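Local coordinates for protein member of DUF4221 family (Bacteroides vulgatus, PDB 3S9J) that is of unknown function but folds into a six-bladed beta-propeller that holds sodium ions in the crystal, at residues 186-190 with 245-249; 32-36 with 85-91; 179-183 with 223-229. All blocks are in the same frame, centred on the assembly; numbering follows the deposited sequence.

Interaction 1: 186-190 with 245-249; sequences PIFKE and KPKLG
Pro-246 forms the apolar centre of this contact between two irregular loops. Its ring meets Ile-187 on one flank, whose p, t rotamer brings CD1 to 3.7 Å from Pro-246 CG, and Phe-188 on another, with Phe-188 CE1 3.5 Å from Pro-246 CB. Phe-188 (chi1 m) also receives Leu-248, whose m, t rotamer sets CD2 3.8 Å from Phe-188 CD1. Trp-161 packs on both Phe-188 and Leu-248 and extends this apolar patch. The segments run in broadly the same direction, 35° apart from end to end, with CA atoms 6.3 Å apart for both Phe-188/Pro-246 and Glu-190/Leu-248. The backbone of 245-248 is extended throughout, whereas Ile-187 (psi 11°) and Lys-189 (psi -32°) bend 186-190.

Farther out, Glu-190 (chi1 m, chi2 p) curls its carboxylate back so that OE1 accepts from Leu-248 N at 3.0 Å. One water accepts from Lys-189 N (2.8 Å) and donates to Glu-190 OE1 (2.5 Å) and Pro-246 O (2.8 Å), filling the gap between the two segments. At the solvent-exposed edge, in the conformer of Lys-189 described here, its NZ lies 3.1 Å from Lys-245 NZ, an unfavourable approach of like charges.

The loops follow the last strands of two successive propeller blades, 177-183 and 231-235, and Gly-249, at the end of 245-249, hydrogen-bonds through its backbone with Ala-196 and Gly-197. With one direct hydrogen bond, one bridging water, two crowded ammonium groups and Ile-187 O buried without a partner, cohesion is probably due largely to the apolar packing around Pro-246.

Interaction 2: 32-36 with 85-91; sequences FQFEE and RPSPDSQ. With FMT (formic acid), chain J; GOL (glycerol), chain T.
Phe-32 (chi1 m) opens the contact from strand 31-36, its CD2 4.1 Å from Pro-86 CD and its CE2 4.1 Å from Arg-85 CB. The two segments run in parallel, with CA atoms 7.0 Å apart at Phe-32/Arg-85 and 6.0 Å at Glu-36/Asp-89. Arg-85 binds a formic acid, NH1 to O2 at 3.0 Å and NH2 to O1 at 2.8 Å; this and the glycerol below are probably from the crystallisation liquor.

Phe-34 (chi1 p) takes Pro-86 over one ring face, a CH-pi contact with CB 4.3 Å from the centroid; its CD2 approaches Asp-89 CA at 3.7 Å. Strands 31-36 and 84-86 are each the first of a four-stranded antiparallel blade, probably nearest the axis as in other beta-propellers; side-chain contacts, apolar and polar, join the consecutive blades.

Past Phe-34 the partner continues through a cis peptide before Pro-88 and an Asx turn, Gln-91 N to Asp-89 OD1 at 3.0 Å. Glu-35 directs CB away; its OE2 hydrogen-bonds Tyr-275 and its OE1 forms a salt bridge with Arg-335. Its O lies 2.7 Å from a water weakly linked to Pro-88 O.

Glu-36 (chi1 and chi2 t) reaches the turn fully extended: OE1 accepts from Ser-90 OG (2.7 Å) and Ser-90 N (3.0 Å), and OE2 from Gln-91 NE2 (2.9 Å). Lys-66 NZ hydrogen-bonds both Ser-90 OG and the glycerol, whose O3 donates to Ser-90 OG at 2.8 Å.

Interaction 3: 179-183 with 223-229; sequences WIPIF and MVTDDLK
Met-223, a selenomethionine on strand 221-225, begins the contact by placing its CE 3.5 Å from Ile-182 CG2. Two residues on, Thr-225 turns the same way and brings CG2 to 4.0 Å from Ile-182 CD1. Its OG1, bonded to His-230 O, also accepts from Lys-229 N at 3.2 Å and so ties together the turn in which the chain reverses through Asp-226 and Asp-227. Leu-228, at phi/psi 55/37° in the left-handed region, carries the turn against the other segment: CD2 lies 4.0 Å from Ile-182 CD1, CB 4.1 Å from Ile-180 CG2, and its O 3.8 Å from Pro-181 CG. Lys-229 directs CB away, yet its CA sits 5.7 Å from that of Ile-182, and a water donates to both Lys-229 O (2.5 Å) and Pro-181 O (2.6 Å).

Pro-181 is the centre of an inverse gamma turn, Ile-182 N to Ile-180 O at 2.8 Å, where strand 177-183 turns a corner and presents Ile-180 and Ile-182 (chi1 m in both). This last strand of one propeller blade thereby packs on the end of strand 221-225 and on the turn that leads to strand 231-235 in the next, with Met-166 of strand 165-171 and Leu-212 of strand 211-216 completing the apolar cluster.

How the interactions relate
Interactions 2 and 3 join consecutive blades of the propeller, whereas interaction 1 joins the loops leaving the two blades of interaction 3. All are partly buried. In interactions 1 and 3, 179-183 is the end of a last strand and 186-190 the loop just after it, while 223-229 and 245-249 precede and follow strand 231-235, so the contacts alternate along the chain, with centres 20 Å apart. Interaction 2 joins two earlier blades, through the first strand of one and the first strand and following turn of the next, across the chain's centre from interaction 1. Apolar at one end and polar at the other, it is the richest in direct hydrogen bonds; interaction 1 has one, and interaction 3 relies on aliphatic packing and a water.

Interaction 1: 186-190 with 245-249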
loop_
_atom_site.group_PDB
_atom_site.type_symbol
_atom_site.label_atom_id
_atom_site.label_comp_id
_atom_site.label_asym_id
_atom_site.label_seq_id
_atom_site.Cartn_x
_atom_site.Cartn_y
_atom_site.Cartn_z
ATOM N N PRO A 186 8.148 -18.479 -8.689
ATOM C CA PRO A 186 7.446 -19.713 -9.105
ATOM C C PRO A 186 6.754 -20.399 -7.933
ATOM O O PRO A 186 7.042 -21.567 -7.629
ATOM C CB PRO A 186 8.582 -20.578 -9.662
ATOM C CG PRO A 186 9.765 -20.195 -8.817
ATOM C CD PRO A 186 9.607 -18.689 -8.592
ATOM N N ILE A 187 5.844 -19.674 -7.293
ATOM C CA ILE A 187 5.148 -20.163 -6.092
ATOM C C ILE A 187 3.640 -20.290 -6.294
ATOM O O ILE A 187 2.912 -20.448 -5.318
ATOM C CB ILE A 187 5.449 -19.261 -4.855
ATOM C CG1 ILE A 187 4.906 -17.838 -5.049
ATOM C CG2 ILE A 187 6.944 -19.242 -4.567
ATOM C CD1 ILE A 187 5.236 -16.855 -3.886
ATOM N N PHE A 188 3.183 -20.181 -7.544
ATOM C CA PHE A 188 1.766 -20.192 -7.897
ATOM C C PHE A 188 1.478 -21.457 -8.698
ATOM O O PHE A 188 1.942 -21.610 -9.821
ATOM C CB PHE A 188 1.418 -18.948 -8.702
ATOM C CG PHE A 188 1.775 -17.694 -7.994
ATOM C CD1 PHE A 188 0.957 -17.209 -6.983
ATOM C CD2 PHE A 188 2.937 -17.021 -8.302
ATOM C CE1 PHE A 188 1.298 -16.057 -6.291
ATOM C CE2 PHE A 188 3.272 -15.851 -7.626
ATOM C CZ PHE A 188 2.457 -15.385 -6.616
ATOM N N LYS A 189 0.708 -22.359 -8.099
ATOM C CA LYS A 189 0.548 -23.735 -8.588
ATOM C C LYS A 189 -0.728 -23.963 -9.407
ATOM O O LYS A 189 -0.758 -24.788 -10.307
ATOM C CB LYS A 189 0.557 -24.692 -7.392
ATOM C CG LYS A 189 1.762 -24.525 -6.449
ATOM C CD LYS A 189 3.084 -24.423 -7.227
ATOM C CE LYS A 189 4.296 -24.884 -6.405
ATOM N NZ LYS A 189 4.545 -24.041 -5.208
ATOM N N GLU A 190 -1.794 -23.246 -9.076
ATOM C CA GLU A 190 -3.086 -23.479 -9.727
ATOM C C GLU A 190 -3.116 -22.930 -11.143
ATOM O O GLU A 190 -2.585 -21.851 -11.406
ATOM C CB GLU A 190 -4.231 -22.868 -8.917
ATOM C CG GLU A 190 -4.406 -23.477 -7.530
ATOM C CD GLU A 190 -3.469 -22.905 -6.489
ATOM O OE1 GLU A 190 -2.949 -21.785 -6.702
ATOM O OE2 GLU A 190 -3.255 -23.577 -5.451
ATOM N N LYS A 245 1.977 -20.764 1.403
ATOM C CA LYS A 245 2.286 -20.326 0.044
ATOM C C LYS A 245 0.975 -19.888 -0.611
ATOM O O LYS A 245 -0.112 -20.242 -0.133
ATOM C CB LYS A 245 2.955 -21.443 -0.780
ATOM C CG LYS A 245 4.216 -22.033 -0.129
ATOM C CD LYS A 245 5.438 -22.134 -1.082
ATOM C CE LYS A 245 5.268 -23.157 -2.201
ATOM N NZ LYS A 245 6.553 -23.354 -2.975
ATOM N N PRO A 246 1.054 -19.080 -1.679
ATOM C CA PRO A 246 -0.177 -18.532 -2.179
ATOM C C PRO A 246 -1.124 -19.569 -2.744
ATOM O O PRO A 246 -0.719 -20.658 -3.160
ATOM C CB PRO A 246 0.285 -17.542 -3.280
ATOM C CG PRO A 246 1.691 -17.234 -2.937
ATOM C CD PRO A 246 2.216 -18.513 -2.389
ATOM N N LYS A 247 -2.392 -19.226 -2.668
ATOM C CA LYS A 247 -3.464 -20.062 -3.195
ATOM C C LYS A 247 -4.276 -19.142 -4.078
ATOM O O LYS A 247 -4.965 -18.245 -3.592
ATOM C CB LYS A 247 -4.339 -20.638 -2.074
ATOM C CG LYS A 247 -4.860 -22.055 -2.364
ATOM C CD LYS A 247 -6.101 -22.098 -3.253
ATOM C CE LYS A 247 -7.384 -22.319 -2.444
ATOM N NZ LYS A 247 -8.305 -21.123 -2.411
ATOM N N LEU A 248 -4.172 -19.355 -5.377
ATOM C CA LEU A 248 -4.931 -18.536 -6.299
ATOM C C LEU A 248 -6.424 -18.849 -6.177
ATOM O O LEU A 248 -6.807 -19.994 -5.991
ATOM C CB LEU A 248 -4.455 -18.773 -7.724
ATOM C CG LEU A 248 -2.991 -18.401 -8.023
ATOM C CD1 LEU A 248 -2.650 -18.777 -9.462
ATOM C CD2 LEU A 248 -2.724 -16.895 -7.799
ATOM N N GLY A 249 -7.245 -17.824 -6.323
ATOM C CA GLY A 249 -8.681 -18.002 -6.419
ATOM C C GLY A 249 -9.103 -18.308 -7.844
ATOM O O GLY A 249 -8.536 -17.785 -8.804
HETATM O O HOH W 1 -0.658 -21.339 -5.879
#

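Interaction 2: 32-36 with 85-91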
loop_
_atom_site.group_PDB
_atom_site.type_symbol
_atom_site.label_atom_id
_atom_site.label_comp_id
_atom_site.label_asym_id
_atom_site.label_seq_id
_atom_site.Cartn_x
_atom_site.Cartn_y
_atom_site.Cartn_z
ATOM N N PHE A 32 0.111 9.103 2.366
ATOM C CA PHE A 32 1.532 8.895 2.595
ATOM C C PHE A 32 2.117 10.007 3.436
ATOM O O PHE A 32 1.855 11.178 3.200
ATOM C CB PHE A 32 2.278 8.911 1.274
ATOM C CG PHE A 32 1.860 7.814 0.304
ATOM C CD1 PHE A 32 2.143 6.498 0.583
ATOM C CD2 PHE A 32 1.167 8.125 -0.866
ATOM C CE1 PHE A 32 1.762 5.490 -0.307
ATOM C CE2 PHE A 32 0.817 7.149 -1.775
ATOM C CZ PHE A 32 1.106 5.801 -1.486
ATOM N N GLN A 33 2.968 9.641 4.377
ATOM C CA GLN A 33 3.715 10.618 5.158
ATOM C C GLN A 33 4.877 11.144 4.303
ATOM O O GLN A 33 5.510 10.397 3.539
ATOM C CB GLN A 33 4.206 9.975 6.465
ATOM C CG GLN A 33 4.898 10.901 7.445
ATOM C CD GLN A 33 6.419 10.969 7.276
ATOM O OE1 GLN A 33 6.958 10.518 6.267
ATOM N NE2 GLN A 33 7.111 11.538 8.279
ATOM N N PHE A 34 5.170 12.434 4.478
ATOM C CA PHE A 34 6.300 13.077 3.826
ATOM C C PHE A 34 6.804 14.254 4.661
ATOM O O PHE A 34 6.107 14.737 5.543
ATOM C CB PHE A 34 5.944 13.520 2.408
ATOM C CG PHE A 34 5.001 14.685 2.334
ATOM C CD1 PHE A 34 3.645 14.496 2.444
ATOM C CD2 PHE A 34 5.470 15.970 2.108
ATOM C CE1 PHE A 34 2.766 15.552 2.384
ATOM C CE2 PHE A 34 4.610 17.040 2.032
ATOM C CZ PHE A 34 3.228 16.837 2.153
ATOM N N GLU A 35 8.042 14.647 4.380
ATOM C CA GLU A 35 8.657 15.821 4.973
ATOM C C GLU A 35 8.764 16.934 3.965
ATOM O O GLU A 35 9.060 16.685 2.807
ATOM C CB GLU A 35 10.045 15.467 5.484
ATOM C CG GLU A 35 10.057 14.385 6.581
ATOM C CD GLU A 35 10.606 14.831 7.897
ATOM O OE1 GLU A 35 10.993 16.011 8.026
ATOM O OE2 GLU A 35 10.675 14.001 8.827
ATOM N N GLU A 36 8.509 18.160 4.425
ATOM C CA GLU A 36 8.651 19.350 3.622
ATOM C C GLU A 36 8.920 20.544 4.537
ATOM O O GLU A 36 8.297 20.695 5.586
ATOM C CB GLU A 36 7.407 19.601 2.786
ATOM C CG GLU A 36 7.592 20.689 1.719
ATOM C CD GLU A 36 6.415 20.868 0.768
ATOM O OE1 GLU A 36 5.564 19.956 0.678
ATOM O OE2 GLU A 36 6.329 21.940 0.101
ATOM N N ARG A 85 0.872 10.675 -5.007
ATOM C CA ARG A 85 2.010 10.570 -4.138
ATOM C C ARG A 85 2.874 11.815 -4.149
ATOM O O ARG A 85 3.148 12.368 -5.220
ATOM C CB ARG A 85 2.860 9.368 -4.580
ATOM C CG ARG A 85 3.472 9.532 -5.930
ATOM C CD ARG A 85 4.183 8.293 -6.439
ATOM N NE ARG A 85 5.163 7.720 -5.553
ATOM C CZ ARG A 85 6.391 8.181 -5.309
ATOM N NH1 ARG A 85 6.853 9.330 -5.815
ATOM N NH2 ARG A 85 7.182 7.477 -4.537
ATOM N N PRO A 86 3.329 12.234 -2.967
ATOM C CA PRO A 86 4.334 13.319 -2.881
ATOM C C PRO A 86 5.620 12.810 -3.499
ATOM O O PRO A 86 6.038 11.674 -3.212
ATOM C CB PRO A 86 4.493 13.550 -1.384
ATOM C CG PRO A 86 4.030 12.321 -0.705
ATOM C CD PRO A 86 3.041 11.630 -1.655
ATOM N N SER A 87 6.238 13.617 -4.357
ATOM C CA SER A 87 7.303 13.116 -5.215
ATOM C C SER A 87 8.506 14.097 -5.261
ATOM O O SER A 87 8.900 14.538 -6.355
ATOM C CB SER A 87 6.756 12.866 -6.620
ATOM O OG SER A 87 5.751 11.867 -6.604
ATOM N N PRO A 88 9.116 14.386 -4.096
ATOM C CA PRO A 88 8.927 13.758 -2.770
ATOM C C PRO A 88 8.064 14.521 -1.790
ATOM O O PRO A 88 7.827 14.037 -0.691
ATOM C CB PRO A 88 10.357 13.710 -2.226
ATOM C CG PRO A 88 10.958 14.985 -2.739
ATOM C CD PRO A 88 10.385 15.164 -4.130
ATOM N N ASP A 89 7.613 15.705 -2.186
ATOM C CA ASP A 89 6.794 16.552 -1.322
ATOM C C ASP A 89 5.608 17.081 -2.100
ATOM O O ASP A 89 5.306 16.569 -3.183
ATOM C CB ASP A 89 7.647 17.651 -0.677
ATOM C CG ASP A 89 8.294 18.594 -1.690
ATOM O OD1 ASP A 89 7.800 18.774 -2.803
ATOM O OD2 ASP A 89 9.340 19.177 -1.350
ATOM N N SER A 90 4.915 18.084 -1.571
ATOM C CA SER A 90 3.658 18.537 -2.176
ATOM C C SER A 90 3.858 19.467 -3.357
ATOM O O SER A 90 2.899 19.815 -4.030
ATOM C CB SER A 90 2.790 19.240 -1.140
ATOM O OG SER A 90 3.369 20.468 -0.719
ATOM N N GLN A 91 5.098 19.839 -3.653
ATOM C CA GLN A 91 5.352 20.753 -4.773
ATOM C C GLN A 91 5.330 20.070 -6.122
ATOM O O GLN A 91 5.168 20.729 -7.170
ATOM C CB GLN A 91 6.705 21.451 -4.583
ATOM C CG GLN A 91 6.787 22.298 -3.313
ATOM C CD GLN A 91 5.645 23.301 -3.185
ATOM O OE1 GLN A 91 5.335 24.033 -4.119
ATOM N NE2 GLN A 91 5.005 23.319 -2.026
HETATM C C FMT J . 9.872 9.834 -3.818
HETATM O O1 FMT J . 9.351 8.834 -3.304
HETATM O O2 FMT J . 9.365 10.459 -4.755
HETATM C C1 GOL T . 2.650 23.198 4.104
HETATM O O1 GOL T . 1.322 23.444 3.720
HETATM C C2 GOL T . 3.436 22.427 3.053
HETATM O O2 GOL T . 3.219 23.013 1.800
HETATM C C3 GOL T . 3.188 20.910 3.073
HETATM O O3 GOL T . 2.506 20.454 1.924
HETATM O O HOH W 2 10.910 18.331 0.481
HETATM O O HOH W 3 10.467 15.184 1.064
#

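Interaction 3: 179-183 with 223-229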
loop_
_atom_site.group_PDB
_atom_site.type_symbol
_atom_site.label_atom_id
_atom_site.label_comp_id
_atom_site.label_asym_id
_atom_site.label_seq_id
_atom_site.Cartn_x
_atom_site.Cartn_y
_atom_site.Cartn_z
ATOM N N TRP A 179 10.139 -2.470 -18.979
ATOM C CA TRP A 179 9.866 -3.586 -18.074
ATOM C C TRP A 179 11.110 -3.763 -17.210
ATOM O O TRP A 179 12.232 -3.717 -17.719
ATOM C CB TRP A 179 9.693 -4.902 -18.831
ATOM C CG TRP A 179 8.474 -5.081 -19.660
ATOM C CD1 TRP A 179 8.433 -5.315 -21.009
ATOM C CD2 TRP A 179 7.124 -5.121 -19.203
ATOM N NE1 TRP A 179 7.137 -5.482 -21.421
ATOM C CE2 TRP A 179 6.310 -5.380 -20.334
ATOM C CE3 TRP A 179 6.518 -4.992 -17.942
ATOM C CZ2 TRP A 179 4.920 -5.482 -20.249
ATOM C CZ3 TRP A 179 5.146 -5.085 -17.862
ATOM C CH2 TRP A 179 4.356 -5.335 -19.012
ATOM N N ILE A 180 10.924 -3.989 -15.928
ATOM C CA ILE A 180 12.022 -4.155 -14.993
ATOM C C ILE A 180 12.223 -5.663 -14.803
ATOM O O ILE A 180 11.237 -6.374 -14.628
ATOM C CB ILE A 180 11.703 -3.477 -13.661
ATOM C CG1 ILE A 180 11.324 -1.996 -13.917
ATOM C CG2 ILE A 180 12.900 -3.578 -12.718
ATOM C CD1 ILE A 180 12.365 -1.199 -14.723
ATOM N N PRO A 181 13.472 -6.149 -14.882
ATOM C CA PRO A 181 13.685 -7.618 -14.868
ATOM C C PRO A 181 13.615 -8.251 -13.456
ATOM O O PRO A 181 14.561 -8.902 -12.977
ATOM C CB PRO A 181 15.055 -7.766 -15.531
ATOM C CG PRO A 181 15.769 -6.506 -15.149
ATOM C CD PRO A 181 14.730 -5.431 -15.175
ATOM N N ILE A 182 12.470 -8.036 -12.815
ATOM C CA ILE A 182 12.096 -8.623 -11.537
ATOM C C ILE A 182 10.800 -9.336 -11.835
ATOM O O ILE A 182 9.813 -8.697 -12.203
ATOM C CB ILE A 182 11.839 -7.555 -10.472
ATOM C CG1 ILE A 182 13.116 -6.761 -10.172
ATOM C CG2 ILE A 182 11.294 -8.188 -9.141
ATOM C CD1 ILE A 182 12.799 -5.510 -9.294
ATOM N N PHE A 183 10.825 -10.655 -11.708
ATOM C CA PHE A 183 9.748 -11.517 -12.185
ATOM C C PHE A 183 8.973 -12.137 -11.008
ATOM O O PHE A 183 9.496 -12.284 -9.910
ATOM C CB PHE A 183 10.334 -12.606 -13.066
ATOM C CG PHE A 183 10.976 -12.063 -14.321
ATOM C CD1 PHE A 183 10.192 -11.756 -15.427
ATOM C CD2 PHE A 183 12.335 -11.795 -14.370
ATOM C CE1 PHE A 183 10.764 -11.231 -16.580
ATOM C CE2 PHE A 183 12.911 -11.275 -15.524
ATOM C CZ PHE A 183 12.115 -10.984 -16.618
HETATM N N MSE A 223 10.887 -10.703 -0.369
HETATM C CA MSE A 223 11.791 -10.656 -1.502
HETATM C C MSE A 223 12.484 -9.312 -1.466
HETATM O O MSE A 223 11.829 -8.271 -1.298
HETATM C CB MSE A 223 10.956 -10.758 -2.775
HETATM C CG MSE A 223 11.711 -11.040 -4.018
HETATM SE SE MSE A 223 10.525 -10.723 -5.518
HETATM C CE MSE A 223 10.964 -8.874 -5.748
ATOM N N VAL A 224 13.808 -9.324 -1.614
ATOM C CA VAL A 224 14.605 -8.107 -1.510
ATOM C C VAL A 224 15.584 -8.021 -2.671
ATOM O O VAL A 224 16.185 -9.017 -3.061
ATOM C CB VAL A 224 15.387 -8.058 -0.179
ATOM C CG1 VAL A 224 16.297 -6.791 -0.089
ATOM C CG2 VAL A 224 14.444 -8.192 1.021
ATOM N N THR A 225 15.741 -6.823 -3.224
ATOM C CA THR A 225 16.748 -6.589 -4.245
ATOM C C THR A 225 17.318 -5.182 -4.119
ATOM O O THR A 225 16.593 -4.244 -3.855
ATOM C CB THR A 225 16.209 -6.811 -5.690
ATOM O OG1 THR A 225 17.278 -6.609 -6.640
ATOM C CG2 THR A 225 15.083 -5.914 -5.994
ATOM N N ASP A 226 18.629 -5.071 -4.290
ATOM C CA ASP A 226 19.362 -3.794 -4.231
ATOM C C ASP A 226 19.761 -3.236 -5.600
ATOM O O ASP A 226 20.274 -2.105 -5.677
ATOM C CB ASP A 226 20.644 -3.973 -3.408
ATOM C CG ASP A 226 20.366 -4.334 -1.980
ATOM O OD1 ASP A 226 19.247 -4.076 -1.495
ATOM O OD2 ASP A 226 21.268 -4.865 -1.330
ATOM N N ASP A 227 19.588 -4.029 -6.655
ATOM C CA ASP A 227 19.969 -3.617 -8.017
ATOM C C ASP A 227 18.834 -3.853 -9.030
ATOM O O ASP A 227 19.060 -3.841 -10.230
ATOM C CB ASP A 227 21.255 -4.325 -8.455
ATOM C CG ASP A 227 21.115 -5.842 -8.532
ATOM O OD1 ASP A 227 20.067 -6.406 -8.131
ATOM O OD2 ASP A 227 22.078 -6.476 -8.999
ATOM N N LEU A 228 17.615 -4.048 -8.528
ATOM C CA LEU A 228 16.446 -4.278 -9.387
ATOM C C LEU A 228 16.653 -5.452 -10.333
ATOM O O LEU A 228 16.214 -5.426 -11.484
ATOM C CB LEU A 228 16.109 -2.997 -10.168
ATOM C CG LEU A 228 15.802 -1.769 -9.311
ATOM C CD1 LEU A 228 15.669 -0.538 -10.209
ATOM C CD2 LEU A 228 14.536 -1.996 -8.510
ATOM N N LYS A 229 17.323 -6.490 -9.834
ATOM C CA LYS A 229 17.634 -7.650 -10.644
ATOM C C LYS A 229 17.890 -8.894 -9.797
ATOM O O LYS A 229 17.168 -9.885 -9.932
ATOM C CB LYS A 229 18.836 -7.368 -11.535
ATOM C CG LYS A 229 19.167 -8.506 -12.496
ATOM C CD LYS A 229 19.599 -7.990 -13.879
ATOM C CE LYS A 229 19.730 -9.132 -14.904
ATOM N NZ LYS A 229 18.574 -10.101 -14.840
HETATM O O HOH W 4 15.297 -10.823 -11.347
#